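Local coordinates for protein short chain dehydrogenase/reductase (Acinetobacter baumannii, PDB 4IUY) that probably catalyses NAD(P)(H)-dependent oxidation or reduction of an alcohol or carbonyl substrate, as a Rossmann-fold short-chain dehydrogenase/reductase, at residues Lys26-Ile32 with Gly51-Cys57; Ala44-Lys49 with Ile71-Val77; Arg60-Leu64 with Tyr80-Leu84; Thr164-Gln169 with Glu262-Asp266. All coordinates share one frame; numbering follows the deposited sequence.

Contact 1. Residues Lys26-Ile32 with Gly51-Cys57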
loop_
_atom_site.group_PDB
_atom_site.type_symbol
_atom_site.label_atom_id
_atom_site.label_comp_id
_atom_site.label_asym_id
_atom_site.label_seq_id
_atom_site.Cartn_x
_atom_site.Cartn_y
_atom_site.Cartn_z
ATOM N N LYS D 26 -24.753 22.878 7.072
ATOM C CA LYS D 26 -25.582 23.776 7.878
ATOM C C LYS D 26 -26.481 23.014 8.858
ATOM O O LYS D 26 -27.121 22.046 8.487
ATOM C CB LYS D 26 -26.440 24.687 7.006
ATOM C CG LYS D 26 -27.061 25.804 7.815
ATOM C CD LYS D 26 -27.739 26.852 6.957
ATOM C CE LYS D 26 -28.257 28.002 7.817
ATOM N NZ LYS D 26 -29.385 27.572 8.706
ATOM N N ASP D 27 -26.455 23.447 10.118
ATOM C CA ASP D 27 -27.269 22.919 11.224
ATOM C C ASP D 27 -26.856 21.547 11.755
ATOM O O ASP D 27 -27.444 21.038 12.705
ATOM C CB ASP D 27 -28.760 22.916 10.868
ATOM C CG ASP D 27 -29.282 24.298 10.566
ATOM O OD1 ASP D 27 -28.970 25.243 11.328
ATOM O OD2 ASP D 27 -29.983 24.441 9.544
ATOM N N LYS D 28 -25.855 20.940 11.134
ATOM C CA LYS D 28 -25.313 19.685 11.647
ATOM C C LYS D 28 -24.633 19.972 12.980
ATOM O O LYS D 28 -24.334 21.131 13.305
ATOM C CB LYS D 28 -24.304 19.073 10.664
ATOM C CG LYS D 28 -24.905 18.557 9.360
ATOM C CD LYS D 28 -23.821 17.936 8.455
ATOM C CE LYS D 28 -24.344 17.502 7.082
ATOM N NZ LYS D 28 -25.370 16.396 7.139
ATOM N N TYR D 29 -24.430 18.929 13.770
ATOM C CA TYR D 29 -23.603 19.056 14.949
ATOM C C TYR D 29 -22.292 18.318 14.721
ATOM O O TYR D 29 -22.274 17.115 14.409
ATOM C CB TYR D 29 -24.339 18.567 16.206
ATOM C CG TYR D 29 -25.325 19.581 16.786
ATOM C CD1 TYR D 29 -24.966 20.380 17.871
ATOM C CD2 TYR D 29 -26.616 19.714 16.284
ATOM C CE1 TYR D 29 -25.847 21.298 18.422
ATOM C CE2 TYR D 29 -27.525 20.633 16.844
ATOM C CZ TYR D 29 -27.127 21.429 17.914
ATOM O OH TYR D 29 -27.991 22.365 18.489
ATOM N N ILE D 30 -21.198 19.064 14.830
ATOM C CA ILE D 30 -19.864 18.527 14.649
ATOM C C ILE D 30 -19.147 18.356 15.995
ATOM O O ILE D 30 -18.952 19.327 16.726
ATOM C CB ILE D 30 -19.008 19.461 13.785
ATOM C CG1 ILE D 30 -19.798 19.968 12.570
ATOM C CG2 ILE D 30 -17.717 18.733 13.358
ATOM C CD1 ILE D 30 -20.236 18.877 11.595
ATOM N N LEU D 31 -18.765 17.127 16.331
ATOM C CA LEU D 31 -18.010 16.884 17.559
ATOM C C LEU D 31 -16.518 16.835 17.242
ATOM O O LEU D 31 -16.081 16.049 16.414
ATOM C CB LEU D 31 -18.451 15.594 18.248
ATOM C CG LEU D 31 -17.674 15.138 19.495
ATOM C CD1 LEU D 31 -17.538 16.264 20.518
ATOM C CD2 LEU D 31 -18.394 13.965 20.151
ATOM N N ILE D 32 -15.754 17.707 17.881
ATOM C CA ILE D 32 -14.330 17.844 17.622
ATOM C C ILE D 32 -13.544 17.596 18.888
ATOM O O ILE D 32 -13.661 18.367 19.838
ATOM C CB ILE D 32 -14.002 19.257 17.106
ATOM C CG1 ILE D 32 -14.866 19.562 15.882
ATOM C CG2 ILE D 32 -12.501 19.398 16.769
ATOM C CD1 ILE D 32 -14.839 21.014 15.470
ATOM N N GLY D 51 -21.939 27.262 8.886
ATOM C CA GLY D 51 -23.274 27.225 9.476
ATOM C C GLY D 51 -23.584 25.992 10.312
ATOM O O GLY D 51 -24.731 25.731 10.622
ATOM N N ALA D 52 -22.563 25.227 10.676
ATOM C CA ALA D 52 -22.750 24.025 11.489
ATOM C C ALA D 52 -22.588 24.339 12.975
ATOM O O ALA D 52 -21.803 25.217 13.359
ATOM C CB ALA D 52 -21.750 22.919 11.068
ATOM N N ASN D 53 -23.313 23.597 13.803
ATOM C CA ASN D 53 -23.173 23.706 15.245
ATOM C C ASN D 53 -21.953 22.943 15.771
ATOM O O ASN D 53 -21.566 21.928 15.227
ATOM C CB ASN D 53 -24.458 23.234 15.937
ATOM C CG ASN D 53 -25.674 24.008 15.471
ATOM O OD1 ASN D 53 -25.768 25.221 15.675
ATOM N ND2 ASN D 53 -26.605 23.318 14.832
ATOM N N ILE D 54 -21.380 23.420 16.864
ATOM C CA ILE D 54 -20.057 22.982 17.285
ATOM C C ILE D 54 -20.054 22.363 18.685
ATOM O O ILE D 54 -20.543 22.964 19.635
ATOM C CB ILE D 54 -19.074 24.202 17.269
ATOM C CG1 ILE D 54 -18.955 24.760 15.856
ATOM C CG2 ILE D 54 -17.711 23.816 17.770
ATOM C CD1 ILE D 54 -18.488 23.706 14.857
ATOM N N VAL D 55 -19.529 21.148 18.802
ATOM C CA VAL D 55 -19.219 20.579 20.118
ATOM C C VAL D 55 -17.708 20.368 20.248
ATOM O O VAL D 55 -17.105 19.572 19.520
ATOM C CB VAL D 55 -19.930 19.241 20.375
ATOM C CG1 VAL D 55 -19.602 18.759 21.802
ATOM C CG2 VAL D 55 -21.429 19.393 20.198
ATOM N N ILE D 56 -17.080 21.103 21.146
ATOM C CA ILE D 56 -15.632 21.014 21.261
ATOM C C ILE D 56 -15.226 20.502 22.624
ATOM O O ILE D 56 -15.840 20.841 23.650
ATOM C CB ILE D 56 -14.965 22.367 20.999
ATOM C CG1 ILE D 56 -15.733 23.495 21.680
ATOM C CG2 ILE D 56 -14.903 22.641 19.499
ATOM C CD1 ILE D 56 -15.073 24.824 21.536
ATOM N N CYS D 57 -14.225 19.632 22.646
ATOM C CA CYS D 57 -13.667 19.257 23.936
ATOM C C CYS D 57 -12.157 19.167 23.972
ATOM O O CYS D 57 -11.503 19.047 22.936
ATOM C CB CYS D 57 -14.349 18.010 24.515
ATOM S SG CYS D 57 -14.777 16.716 23.412
HETATM O O HOH W 1 -28.927 24.757 13.927
HETATM O O HOH W 2 -26.819 27.274 11.465
#
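Tyr29 and Asn53 face each other at the start of two parallel neighbours, strands 29-32 and 53-57, which belong to a beta-alpha-beta unit of the Rossmann fold. Asn53 CB lies over one face of the phenol ring, displaced toward its rim, in a CH-pi contact 3.5 Å from the Tyr29 centroid; the amide plane is turned 34° from the ring. On the same sheet face Leu31, its CG trans to the backbone N (chi1 175°), carries CD1 to 3.5 Å from Val55 CG1. The other face is aliphatic: Ile30 CG1 meets Ala52 CB at 3.8 Å, and Ile32 packs on Ile56. Phe47 and Ala44 of helix 38-49 cover this side. The backbones are laced by a parallel ladder, in which Asn53 O receives Ile30 N at 2.9 Å and Ile30 O receives Val55 N at 2.8 Å. Farther out, Gly51 is the C-prime residue of the Schellman motif ending helix 38-49, and its O takes the Asp27 N-H almost straight (174°). Asn53 OD1 accepts from Gln78 N, while its ND2 gives Asp27 O a weak bond. One water joins Asp27 OD1 to Asn53 ND2; a second donates to Asp27 OD1 and, at 2.7 Å, to Gly51 O.

Contact 2. Residues Ala44-Lys49 with Ile71-Val77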
loop_
_atom_site.group_PDB
_atom_site.type_symbol
_atom_site.label_atom_id
_atom_site.label_comp_id
_atom_site.label_asym_id
_atom_site.label_seq_id
_atom_site.Cartn_x
_atom_site.Cartn_y
_atom_site.Cartn_z
ATOM N N ALA D 44 -12.950 23.863 14.175
ATOM C CA ALA D 44 -14.155 24.393 14.783
ATOM C C ALA D 44 -14.667 25.600 14.029
ATOM O O ALA D 44 -15.850 25.696 13.715
ATOM C CB ALA D 44 -13.907 24.781 16.247
ATOM N N GLU D 45 -13.748 26.493 13.703
ATOM C CA GLU D 45 -14.125 27.729 13.058
ATOM C C GLU D 45 -14.600 27.486 11.636
ATOM O O GLU D 45 -15.540 28.131 11.177
ATOM C CB GLU D 45 -12.962 28.695 13.112
ATOM C CG GLU D 45 -13.327 30.092 12.796
ATOM C CD GLU D 45 -12.536 31.066 13.600
ATOM O OE1 GLU D 45 -11.783 30.634 14.500
ATOM O OE2 GLU D 45 -12.611 32.264 13.277
ATOM N N LEU D 46 -13.966 26.537 10.958
ATOM C CA LEU D 46 -14.365 26.146 9.614
ATOM C C LEU D 46 -15.829 25.662 9.566
ATOM O O LEU D 46 -16.614 26.147 8.752
ATOM C CB LEU D 46 -13.432 25.051 9.071
ATOM C CG LEU D 46 -13.952 24.376 7.792
ATOM C CD1 LEU D 46 -13.952 25.371 6.641
ATOM C CD2 LEU D 46 -13.152 23.150 7.427
ATOM N N PHE D 47 -16.206 24.710 10.420
ATOM C CA PHE D 47 -17.583 24.205 10.384
ATOM C C PHE D 47 -18.606 25.270 10.850
ATOM O O PHE D 47 -19.695 25.372 10.291
ATOM C CB PHE D 47 -17.716 22.874 11.146
ATOM C CG PHE D 47 -17.213 21.676 10.352
ATOM C CD1 PHE D 47 -18.060 20.989 9.496
ATOM C CD2 PHE D 47 -15.880 21.288 10.411
ATOM C CE1 PHE D 47 -17.605 19.917 8.745
ATOM C CE2 PHE D 47 -15.412 20.214 9.659
ATOM C CZ PHE D 47 -16.274 19.529 8.817
ATOM N N ALA D 48 -18.226 26.096 11.818
ATOM C CA ALA D 48 -19.096 27.188 12.273
ATOM C C ALA D 48 -19.335 28.193 11.145
ATOM O O ALA D 48 -20.457 28.610 10.909
ATOM C CB ALA D 48 -18.489 27.894 13.489
ATOM N N LYS D 49 -18.273 28.538 10.424
ATOM C CA LYS D 49 -18.387 29.439 9.287
ATOM C C LYS D 49 -19.328 28.855 8.232
ATOM O O LYS D 49 -20.063 29.587 7.580
ATOM C CB LYS D 49 -17.000 29.688 8.713
ATOM C CG LYS D 49 -16.792 30.960 7.926
ATOM C CD LYS D 49 -15.521 30.799 7.125
ATOM C CE LYS D 49 -14.413 30.179 8.011
ATOM N NZ LYS D 49 -13.254 29.644 7.235
ATOM N N ILE D 71 -16.845 32.315 18.125
ATOM C CA ILE D 71 -17.754 31.539 17.287
ATOM C C ILE D 71 -19.231 31.903 17.505
ATOM O O ILE D 71 -19.974 32.076 16.535
ATOM C CB ILE D 71 -17.538 30.024 17.496
ATOM C CG1 ILE D 71 -16.179 29.618 16.925
ATOM C CG2 ILE D 71 -18.694 29.224 16.893
ATOM C CD1 ILE D 71 -15.978 28.134 16.795
ATOM N N LYS D 72 -19.648 32.021 18.759
ATOM C CA LYS D 72 -21.007 32.447 19.018
ATOM C C LYS D 72 -21.246 33.839 18.422
ATOM O O LYS D 72 -22.207 34.045 17.695
ATOM C CB LYS D 72 -21.295 32.448 20.533
ATOM C CG LYS D 72 -21.373 31.047 21.118
ATOM C CD LYS D 72 -21.274 31.052 22.616
ATOM C CE LYS D 72 -22.589 31.454 23.239
ATOM N NZ LYS D 72 -23.611 30.460 22.841
ATOM N N ASN D 73 -20.317 34.755 18.668
ATOM C CA ASN D 73 -20.435 36.141 18.227
ATOM C C ASN D 73 -20.394 36.330 16.718
ATOM O O ASN D 73 -21.169 37.100 16.162
ATOM C CB ASN D 73 -19.345 36.987 18.889
ATOM C CG ASN D 73 -19.463 38.465 18.562
ATOM O OD1 ASN D 73 -18.922 38.928 17.553
ATOM N ND2 ASN D 73 -20.183 39.215 19.409
ATOM N N GLU D 74 -19.452 35.652 16.069
ATOM C CA GLU D 74 -19.212 35.830 14.640
ATOM C C GLU D 74 -20.095 35.004 13.714
ATOM O O GLU D 74 -20.453 35.473 12.644
ATOM C CB GLU D 74 -17.741 35.591 14.334
ATOM C CG GLU D 74 -16.892 36.789 14.742
ATOM C CD GLU D 74 -15.454 36.659 14.291
ATOM O OE1 GLU D 74 -15.153 35.707 13.530
ATOM O OE2 GLU D 74 -14.619 37.477 14.742
ATOM N N TYR D 75 -20.435 33.780 14.110
ATOM C CA TYR D 75 -21.164 32.875 13.222
ATOM C C TYR D 75 -22.569 32.547 13.680
ATOM O O TYR D 75 -23.361 32.042 12.897
ATOM C CB TYR D 75 -20.383 31.590 12.970
ATOM C CG TYR D 75 -18.986 31.875 12.529
ATOM C CD1 TYR D 75 -18.746 32.509 11.318
ATOM C CD2 TYR D 75 -17.898 31.498 13.311
ATOM C CE1 TYR D 75 -17.448 32.784 10.900
ATOM C CE2 TYR D 75 -16.604 31.770 12.913
ATOM C CZ TYR D 75 -16.378 32.414 11.702
ATOM O OH TYR D 75 -15.078 32.672 11.299
ATOM N N GLY D 76 -22.867 32.835 14.947
ATOM C CA GLY D 76 -24.187 32.631 15.514
ATOM C C GLY D 76 -24.673 31.188 15.573
ATOM O O GLY D 76 -25.874 30.947 15.590
ATOM N N VAL D 77 -23.750 30.230 15.609
ATOM C CA VAL D 77 -24.105 28.816 15.759
ATOM C C VAL D 77 -24.108 28.361 17.235
ATOM O O VAL D 77 -23.572 29.038 18.103
ATOM C CB VAL D 77 -23.131 27.928 14.937
ATOM C CG1 VAL D 77 -23.135 28.374 13.495
ATOM C CG2 VAL D 77 -21.726 28.011 15.502
HETATM O O HOH W 3 -22.557 30.586 10.025
#
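Glu45 extends CG trans to its backbone N (chi1 -165°), whereas Tyr75 swings its ring away from its own carbonyl carbon (chi1 -51°), and the two side chains cross at about a right angle. Glu45 OE2 receives the Tyr75 hydroxyl, OH, at 3.2 Å on its anti lone pair, away from the other oxygen. Lys49 runs alongside the phenol in the same direction, with CB over the ring face, 4.2 Å from the Tyr75 centroid, and CG 3.5 Å from Tyr75 CE1; Glu74 CB covers the opposite face. The ring is sandwiched between the two aliphatic stems, which limits its rotation. Glu74 OE1 lies 4.3 Å from Glu45 OE2, a like-charge approach that the tyrosine hydroxyl may ease. Deeper in, the small Ala48 CB fits among Ile71 CG2 (3.7 Å), Tyr75 CD2 and Val77 CG2 (3.8 Å). A water donates to Ala48 O at 3.0 Å and more weakly to Tyr75 O, joining the C-terminal ends of the helices just before Gly76 turns the chain with positive phi. The axes of 44-49 and 71-75 pass 10.3 Å apart at 35°. Ala48 also rests on Ile54 and Ile71 on Val79, an arrangement of successive crossover helices lying against one side of a Rossmann-fold sheet.

Contact 3. Residues Arg60-Leu64 with Tyr80-Leu84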
loop_
_atom_site.group_PDB
_atom_site.type_symbol
_atom_site.label_atom_id
_atom_site.label_comp_id
_atom_site.label_asym_id
_atom_site.label_seq_id
_atom_site.Cartn_x
_atom_site.Cartn_y
_atom_site.Cartn_z
ATOM N N ARG D 60 -8.331 20.824 29.263
ATOM C CA ARG D 60 -8.539 22.047 30.036
ATOM C C ARG D 60 -9.515 23.004 29.350
ATOM O O ARG D 60 -9.227 23.601 28.306
ATOM C CB ARG D 60 -7.203 22.716 30.371
ATOM C CG ARG D 60 -6.397 21.888 31.357
ATOM C CD ARG D 60 -4.913 22.195 31.373
ATOM N NE ARG D 60 -4.207 21.086 32.013
ATOM C CZ ARG D 60 -3.709 20.036 31.366
ATOM N NH1 ARG D 60 -3.816 19.954 30.044
ATOM N NH2 ARG D 60 -3.095 19.070 32.037
ATOM N N LEU D 61 -10.660 23.149 30.001
ATOM C CA LEU D 61 -11.798 23.933 29.551
ATOM C C LEU D 61 -11.433 25.398 29.274
ATOM O O LEU D 61 -12.008 26.032 28.385
ATOM C CB LEU D 61 -12.902 23.847 30.617
ATOM C CG LEU D 61 -14.331 24.258 30.290
ATOM C CD1 LEU D 61 -14.885 23.269 29.297
ATOM C CD2 LEU D 61 -15.184 24.277 31.555
ATOM N N GLU D 62 -10.488 25.927 30.051
ATOM C CA GLU D 62 -10.105 27.332 29.955
ATOM C C GLU D 62 -9.483 27.646 28.587
ATOM O O GLU D 62 -9.592 28.769 28.090
ATOM C CB GLU D 62 -9.208 27.772 31.132
ATOM C CG GLU D 62 -7.860 27.066 31.290
ATOM C CD GLU D 62 -7.932 25.774 32.098
ATOM O OE1 GLU D 62 -9.049 25.293 32.387
ATOM O OE2 GLU D 62 -6.859 25.253 32.472
ATOM N N ARG D 63 -8.827 26.655 27.987
ATOM C CA ARG D 63 -8.249 26.793 26.641
ATOM C C ARG D 63 -9.312 26.925 25.523
ATOM O O ARG D 63 -8.973 27.184 24.376
ATOM C CB ARG D 63 -7.312 25.627 26.330
ATOM C CG ARG D 63 -6.173 25.414 27.325
ATOM C CD ARG D 63 -5.297 24.220 26.894
ATOM N NE ARG D 63 -4.450 23.711 27.977
ATOM C CZ ARG D 63 -3.201 24.100 28.218
ATOM N NH1 ARG D 63 -2.619 24.998 27.434
ATOM N NH2 ARG D 63 -2.530 23.573 29.236
ATOM N N LEU D 64 -10.565 26.601 25.825
ATOM C CA LEU D 64 -11.666 26.690 24.856
ATOM C C LEU D 64 -12.472 27.999 24.881
ATOM O O LEU D 64 -13.231 28.280 23.960
ATOM C CB LEU D 64 -12.635 25.512 25.033
ATOM C CG LEU D 64 -12.012 24.141 24.741
ATOM C CD1 LEU D 64 -13.095 23.060 24.784
ATOM C CD2 LEU D 64 -11.154 24.073 23.430
ATOM N N TYR D 80 -21.159 23.930 22.313
ATOM C CA TYR D 80 -21.115 23.254 23.596
ATOM C C TYR D 80 -19.646 22.936 23.883
ATOM O O TYR D 80 -18.926 22.512 23.002
ATOM C CB TYR D 80 -21.938 21.976 23.557
ATOM C CG TYR D 80 -23.418 22.201 23.346
ATOM C CD1 TYR D 80 -24.288 22.292 24.431
ATOM C CD2 TYR D 80 -23.954 22.328 22.051
ATOM C CE1 TYR D 80 -25.655 22.500 24.248
ATOM C CE2 TYR D 80 -25.331 22.545 21.854
ATOM C CZ TYR D 80 -26.179 22.622 22.961
ATOM O OH TYR D 80 -27.549 22.828 22.792
ATOM N N THR D 81 -19.176 23.256 25.081
ATOM C CA THR D 81 -17.817 22.902 25.463
ATOM C C THR D 81 -17.827 21.842 26.575
ATOM O O THR D 81 -18.729 21.801 27.390
ATOM C CB THR D 81 -17.014 24.128 25.886
ATOM O OG1 THR D 81 -17.593 24.700 27.064
ATOM C CG2 THR D 81 -17.001 25.146 24.765
ATOM N N PHE D 82 -16.846 20.954 26.551
ATOM C CA PHE D 82 -16.691 19.926 27.569
ATOM C C PHE D 82 -15.225 19.714 27.931
ATOM O O PHE D 82 -14.379 19.469 27.068
ATOM C CB PHE D 82 -17.269 18.599 27.088
ATOM C CG PHE D 82 -18.758 18.604 26.924
ATOM C CD1 PHE D 82 -19.592 18.489 28.041
ATOM C CD2 PHE D 82 -19.334 18.712 25.662
ATOM C CE1 PHE D 82 -20.985 18.480 27.902
ATOM C CE2 PHE D 82 -20.726 18.699 25.511
ATOM C CZ PHE D 82 -21.554 18.587 26.640
ATOM N N ALA D 83 -14.937 19.775 29.220
ATOM C CA ALA D 83 -13.624 19.415 29.723
ATOM C C ALA D 83 -13.609 17.921 30.017
ATOM O O ALA D 83 -14.498 17.419 30.707
ATOM C CB ALA D 83 -13.322 20.193 30.990
ATOM N N LEU D 84 -12.631 17.211 29.454
ATOM C CA LEU D 84 -12.458 15.785 29.729
ATOM C C LEU D 84 -11.105 15.257 29.246
ATOM O O LEU D 84 -10.443 15.895 28.442
ATOM C CB LEU D 84 -13.610 14.984 29.096
ATOM C CG LEU D 84 -13.974 15.179 27.613
ATOM C CD1 LEU D 84 -13.044 14.453 26.662
ATOM C CD2 LEU D 84 -15.417 14.764 27.377
#
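Leu61 does most of the touching, lying against the strand backbone between Thr81 and Ala83. Its CG is trans to the backbone N (chi1 -164°), which sends CD1 over the strand to 3.5 Å from Ala83 N and 3.8 Å from Phe82 C. Lower on the same side chain, Leu61 CB meets Ala83 CB at 3.7 Å. Thr81 crosses Leu61 at about a right angle; with chi1 at 64° its hydroxyl sits between backbone N and carbonyl carbon, and OG1 comes 3.8 Å from Leu61 CD1. Leu64 CD1 makes a looser approach to Thr81 CB at 4.2 Å. The grip across the contact is purely van der Waals. Tight turns space the two leucines, with Arg63 N bonded to Arg60 O and Leu64 N to Leu61 O. The 60-64 turn, in the loop after the second Rossmann strand, leads into helix 65-75 and commonly lies near the cofactor's adenosine end in this family, though this form is apo; Leu64 also touches Ile56 and Ala35. Strand 79-83, outermost on this side of the chain's parallel sheet, bonds to 53-58, while Phe82 projects from its other face onto Met95 and Leu99 of helix 89-101.

Contact 4. Residues Thr164-Gln169 with Glu262-Asp266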
loop_
_atom_site.group_PDB
_atom_site.type_symbol
_atom_site.label_atom_id
_atom_site.label_comp_id
_atom_site.label_asym_id
_atom_site.label_seq_id
_atom_site.Cartn_x
_atom_site.Cartn_y
_atom_site.Cartn_z
ATOM N N THR D 164 -5.325 11.254 10.912
ATOM C CA THR D 164 -4.126 10.454 11.108
ATOM C C THR D 164 -2.885 11.329 10.893
ATOM O O THR D 164 -2.643 12.246 11.663
ATOM C CB THR D 164 -4.144 9.164 10.232
ATOM O OG1 THR D 164 -4.179 9.475 8.829
ATOM C CG2 THR D 164 -5.365 8.318 10.620
ATOM N N SER D 165 -2.132 11.044 9.837
ATOM C CA SER D 165 -0.831 11.646 9.558
ATOM C C SER D 165 -0.239 10.869 8.388
ATOM O O SER D 165 -0.511 9.675 8.224
ATOM C CB SER D 165 0.103 11.473 10.759
ATOM O OG SER D 165 1.440 11.846 10.445
ATOM N N ILE D 166 0.590 11.514 7.586
ATOM C CA ILE D 166 1.290 10.776 6.540
ATOM C C ILE D 166 2.244 9.775 7.163
ATOM O O ILE D 166 2.694 8.843 6.515
ATOM C CB ILE D 166 2.019 11.681 5.545
ATOM C CG1 ILE D 166 3.046 12.562 6.246
ATOM C CG2 ILE D 166 1.028 12.524 4.756
ATOM C CD1 ILE D 166 3.940 13.347 5.226
ATOM N N LEU D 167 2.531 9.967 8.443
ATOM C CA LEU D 167 3.342 9.018 9.198
ATOM C C LEU D 167 2.629 7.701 9.479
ATOM O O LEU D 167 3.188 6.799 10.076
ATOM C CB LEU D 167 3.826 9.645 10.499
ATOM C CG LEU D 167 4.866 10.741 10.222
ATOM C CD1 LEU D 167 5.371 11.312 11.507
ATOM C CD2 LEU D 167 6.045 10.209 9.361
ATOM N N SER D 168 1.381 7.592 9.060
ATOM C CA SER D 168 0.687 6.328 9.170
ATOM C C SER D 168 1.269 5.359 8.119
ATOM O O SER D 168 1.152 4.157 8.270
ATOM C CB SER D 168 -0.816 6.526 8.989
ATOM O OG SER D 168 -1.122 6.892 7.657
ATOM N N GLN D 169 1.923 5.893 7.076
ATOM C CA GLN D 169 2.565 5.040 6.065
ATOM C C GLN D 169 4.023 5.399 5.798
ATOM O O GLN D 169 4.786 4.564 5.381
ATOM C CB GLN D 169 1.803 5.070 4.735
ATOM C CG GLN D 169 0.342 4.631 4.802
ATOM C CD GLN D 169 -0.306 4.570 3.424
ATOM O OE1 GLN D 169 -0.540 5.599 2.779
ATOM N NE2 GLN D 169 -0.584 3.365 2.963
ATOM N N GLU D 262 -8.127 7.005 3.283
ATOM C CA GLU D 262 -7.313 8.027 3.908
ATOM C C GLU D 262 -6.860 8.985 2.813
ATOM O O GLU D 262 -6.196 8.588 1.852
ATOM C CB GLU D 262 -6.111 7.401 4.621
ATOM C CG GLU D 262 -5.157 8.412 5.242
ATOM C CD GLU D 262 -3.849 7.773 5.708
ATOM O OE1 GLU D 262 -3.034 7.334 4.848
ATOM O OE2 GLU D 262 -3.621 7.748 6.930
ATOM N N ILE D 263 -7.267 10.236 2.950
ATOM C CA ILE D 263 -6.876 11.318 2.048
ATOM C C ILE D 263 -5.629 12.023 2.602
ATOM O O ILE D 263 -5.676 12.669 3.669
ATOM C CB ILE D 263 -8.017 12.345 1.913
ATOM C CG1 ILE D 263 -9.270 11.680 1.324
ATOM C CG2 ILE D 263 -7.572 13.558 1.083
ATOM C CD1 ILE D 263 -10.471 12.658 1.136
ATOM N N LYS D 264 -4.521 11.894 1.886
ATOM C CA LYS D 264 -3.276 12.555 2.275
ATOM C C LYS D 264 -3.300 13.989 1.812
ATOM O O LYS D 264 -3.703 14.267 0.690
ATOM C CB LYS D 264 -2.053 11.833 1.716
ATOM C CG LYS D 264 -1.891 10.407 2.255
ATOM C CD LYS D 264 -0.660 9.740 1.653
ATOM C CE LYS D 264 -0.844 9.505 0.172
ATOM N NZ LYS D 264 0.416 8.989 -0.429
ATOM N N VAL D 265 -2.931 14.901 2.702
ATOM C CA VAL D 265 -2.849 16.317 2.353
ATOM C C VAL D 265 -1.444 16.751 2.739
ATOM O O VAL D 265 -1.157 17.057 3.914
ATOM C CB VAL D 265 -3.955 17.147 3.098
ATOM C CG1 VAL D 265 -3.923 18.575 2.694
ATOM C CG2 VAL D 265 -5.366 16.569 2.828
ATOM N N ASP D 266 -0.546 16.748 1.759
ATOM C CA ASP D 266 0.864 16.884 2.075
ATOM C C ASP D 266 1.700 17.540 0.964
ATOM O O ASP D 266 2.927 17.533 1.044
ATOM C CB ASP D 266 1.447 15.501 2.440
ATOM C CG ASP D 266 1.514 14.532 1.237
ATOM O OD1 ASP D 266 0.937 14.823 0.156
ATOM O OD2 ASP D 266 2.149 13.460 1.378
HETATM O O HOH W 4 -0.377 8.249 5.169
HETATM O O HOH W 5 1.856 7.086 1.468
#
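Glu262 reaches out from its strand toward Thr164 and Ser168, both of which meet the same carboxylate oxygen. With CG anti to the backbone N (chi1 177°) and the rest extended, the Glu262 chain carries its carboxylate across to the loop. Thr164 OG1 donates to Glu262 OE2 at 2.6 Å, arriving on the anti side and 27° out of the carboxylate plane. Ser168 OG is 2.7 Å from the same OE2 but also 2.9 Å from Ser165 O, and either could take its proton. The other oxygen, Glu262 OE1, forms a salt bridge with Arg186 NE and has a water at 2.8 Å, which would favour the ionised carboxylate. Gln169 slides past Glu262 in the opposite direction, its amide plane turned 68° from the carboxylate; a water links Gln169 OE1 (3.1 Å) to Lys264 NZ (3.0 Å), and that lysine also bonds Ser270 OG. Farther along, the Ile166 and Asp266 side chains pass at a slant, Ile166 CG2 coming 3.7 Å from Asp266 OD2, an oxygen that accepts from Ser270 N. Within the loop, Ser165 OG receives Leu167 N, making an ST turn. Tyr178 and Lys182, matching the family's YxxxK motif, lie next to it: Ser165, probably the serine of the Ser-Tyr-Lys set, touches the tyrosine and Thr164 O accepts from Lys182 NZ, so the loop probably borders the active site. Strand 202-208 lies between: Thr164, just past strand 159-163, and Glu262 both rest on its Ala205 and Ala207. Beyond strand 262-265, Ile261 of a second subunit packs on Ile263 and Lys264.

Contacts 1, 2 and 3 gather toward the 79-83 edge of the sheet, while contact 4 lies on the opposite side of the chain's centre. Contacts 1 and 2 meet in one beta-alpha-beta unit, helix 38-49 of contact 2 connecting the two strands of contact 1: Ala52 N bonds Phe47 O at 2.9 Å, and Ile32 and Ile54 pack on Ala44. Contact 3 joins the same sheet through Ile54 O and Tyr80 N. Contacts 1 and 4 are buried, yet one relies on a backbone ladder with aliphatic faces and the other on a carboxylate met by two hydroxyls and an arginine. Contact 2 is partly buried with a polar rim; contact 3 is superficial and apolar.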